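Local coordinates for inositol monophosphatase family protein (Staphylococcus aureus subsp. aureus MSSA476, PDB 4I3Y) that probably hydrolyses inositol monophosphates to inositol and phosphate, binds magnesium ions and is inhibited by lithium, at residues M150-S155 and S249-H254. Residues are numbered along the deposited sequence; the frame is centred on the assembly and turned at random.
Sequences MEEPPS and SNKACH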
loop_
_atom_site.group_PDB
_atom_site.type_symbol
_atom_site.label_atom_id
_atom_site.label_comp_id
_atom_site.label_asym_id
_atom_site.label_seq_id
_atom_site.Cartn_x
_atom_site.Cartn_y
_atom_site.Cartn_z
ATOM N N MET A 150 13.742 -10.502 11.893
ATOM C CA MET A 150 12.698 -9.683 12.487
ATOM C C MET A 150 12.626 -9.889 14.000
ATOM O O MET A 150 12.844 -11.015 14.476
ATOM C CB MET A 150 11.360 -10.070 11.842
ATOM C CG MET A 150 11.315 -9.876 10.333
ATOM S SD MET A 150 9.888 -10.630 9.454
ATOM C CE MET A 150 8.645 -9.410 9.941
ATOM N N GLU A 151 12.257 -8.851 14.764
ATOM C CA GLU A 151 12.056 -9.012 16.210
ATOM C C GLU A 151 10.663 -8.509 16.617
ATOM O O GLU A 151 10.027 -7.755 15.872
ATOM C CB GLU A 151 13.138 -8.296 17.060
ATOM C CG GLU A 151 14.620 -8.692 16.852
ATOM C CD GLU A 151 14.917 -10.131 17.150
ATOM O OE1 GLU A 151 14.164 -10.817 17.837
ATOM O OE2 GLU A 151 15.919 -10.633 16.655
ATOM N N GLU A 152 10.198 -8.885 17.802
ATOM C CA GLU A 152 8.871 -8.452 18.222
ATOM C C GLU A 152 8.750 -6.899 18.058
ATOM O O GLU A 152 9.685 -6.137 18.466
ATOM C CB GLU A 152 8.563 -8.942 19.669
ATOM C CG GLU A 152 7.264 -8.328 20.234
ATOM C CD GLU A 152 7.153 -8.423 21.758
ATOM O OE1 GLU A 152 8.057 -9.047 22.341
ATOM O OE2 GLU A 152 6.196 -7.865 22.367
ATOM N N PRO A 153 7.657 -6.414 17.425
ATOM C CA PRO A 153 7.494 -4.950 17.256
ATOM C C PRO A 153 7.328 -4.194 18.593
ATOM O O PRO A 153 6.931 -4.843 19.572
ATOM C CB PRO A 153 6.205 -4.832 16.446
ATOM C CG PRO A 153 5.447 -6.127 16.628
ATOM C CD PRO A 153 6.472 -7.187 16.953
ATOM N N PRO A 154 7.583 -2.837 18.640
ATOM C CA PRO A 154 7.183 -2.044 19.832
ATOM C C PRO A 154 5.692 -2.229 20.185
ATOM O O PRO A 154 4.853 -2.560 19.309
ATOM C CB PRO A 154 7.380 -0.589 19.388
ATOM C CG PRO A 154 8.346 -0.651 18.247
ATOM C CD PRO A 154 8.141 -1.964 17.582
ATOM N N SER A 155 5.368 -2.056 21.459
ATOM C CA SER A 155 3.977 -2.064 21.894
ATOM C C SER A 155 3.254 -0.966 21.184
ATOM O O SER A 155 3.797 0.128 21.083
ATOM C CB SER A 155 3.923 -1.726 23.376
ATOM O OG SER A 155 3.023 -2.624 23.903
ATOM N N SER A 249 -2.696 -9.040 15.298
ATOM C CA SER A 249 -2.562 -7.754 15.987
ATOM C C SER A 249 -1.361 -7.659 16.862
ATOM O O SER A 249 -0.891 -8.649 17.458
ATOM C CB SER A 249 -3.826 -7.495 16.852
ATOM O OG SER A 249 -3.613 -6.455 17.793
ATOM N N ASN A 250 -0.812 -6.465 16.938
ATOM C CA ASN A 250 0.082 -6.117 18.035
ATOM C C ASN A 250 -0.569 -6.497 19.412
ATOM O O ASN A 250 -1.783 -6.350 19.561
ATOM C CB ASN A 250 0.331 -4.609 17.973
ATOM C CG ASN A 250 1.490 -4.164 18.859
ATOM O OD1 ASN A 250 1.354 -4.079 20.089
ATOM N ND2 ASN A 250 2.632 -3.831 18.220
ATOM N N LYS A 251 0.240 -6.902 20.429
ATOM C CA LYS A 251 -0.326 -7.303 21.731
ATOM C C LYS A 251 -1.081 -6.118 22.402
ATOM O O LYS A 251 -2.081 -6.327 23.036
ATOM C CB LYS A 251 0.760 -7.787 22.671
ATOM C CG LYS A 251 1.771 -6.713 23.072
ATOM C CD LYS A 251 3.025 -7.386 23.655
ATOM C CE LYS A 251 3.958 -6.324 24.214
ATOM N NZ LYS A 251 5.248 -6.925 24.651
ATOM N N ALA A 252 -0.630 -4.871 22.206
ATOM C CA ALA A 252 -1.196 -3.778 22.965
ATOM C C ALA A 252 -2.530 -3.224 22.429
ATOM O O ALA A 252 -3.158 -2.385 23.078
ATOM C CB ALA A 252 -0.163 -2.677 23.160
ATOM N N CYS A 253 -2.995 -3.683 21.273
ATOM C CA CYS A 253 -4.274 -3.147 20.720
ATOM C C CYS A 253 -5.275 -4.259 20.344
ATOM O O CYS A 253 -6.424 -4.001 19.923
ATOM C CB CYS A 253 -4.011 -2.211 19.523
ATOM S SG CYS A 253 -3.127 -2.962 18.129
ATOM N N HIS A 254 -4.877 -5.499 20.571
ATOM C CA HIS A 254 -5.717 -6.654 20.205
ATOM C C HIS A 254 -7.108 -6.593 20.887
ATOM O O HIS A 254 -8.180 -6.645 20.228
ATOM C CB HIS A 254 -4.957 -7.919 20.582
ATOM C CG HIS A 254 -5.744 -9.195 20.494
ATOM N ND1 HIS A 254 -6.158 -9.738 19.305
ATOM C CD2 HIS A 254 -6.128 -10.060 21.455
ATOM C CE1 HIS A 254 -6.767 -10.888 19.524
ATOM N NE2 HIS A 254 -6.771 -11.103 20.831
#
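Glu-152 and Asn-250 both reach across the contact with CG anti to the backbone N (chi1 171° and -167°). Lys-251 starts differently, its CG set between N and the carbonyl carbon, and then runs out extended. Its chain meets that of Glu-152 at about a right angle. Lys-251 NZ forms a salt bridge with Glu-152 OE2 at 2.6 Å and donates its hydrogen bond to the syn lone pair of that oxygen. The same oxygen takes a weak hydrogen bond from Asn-227 ND2.

The buried amide of Asn-250 uses both of its polar atoms. Its ND2 donates to the backbone O of Pro-154 at 2.8 Å, nearly straight at 164° and close to the planes of both groups. Its OD1 accepts from Ala-252 N at 3.0 Å, which makes an Asx turn, and also from Leu-156 N. The Pro-153 ring passes alongside this amide, with CG 4.0 Å from Asn-250 ND2. Further out, Ala-252 CB lies 3.3 Å from Ser-155 OG.

The contact joins two connecting loops. One leaves strand 148-150, an outer strand of the large mixed sheet within this chain, for strand 162-164. The other links strand 246-249 to helix 254-262. Three hydrogen bonds fix both the position and the flip of the Asn-250 amide, which ties the two loops together, while the Glu-152 to Lys-251 ion pair adds a second link in a more exposed position.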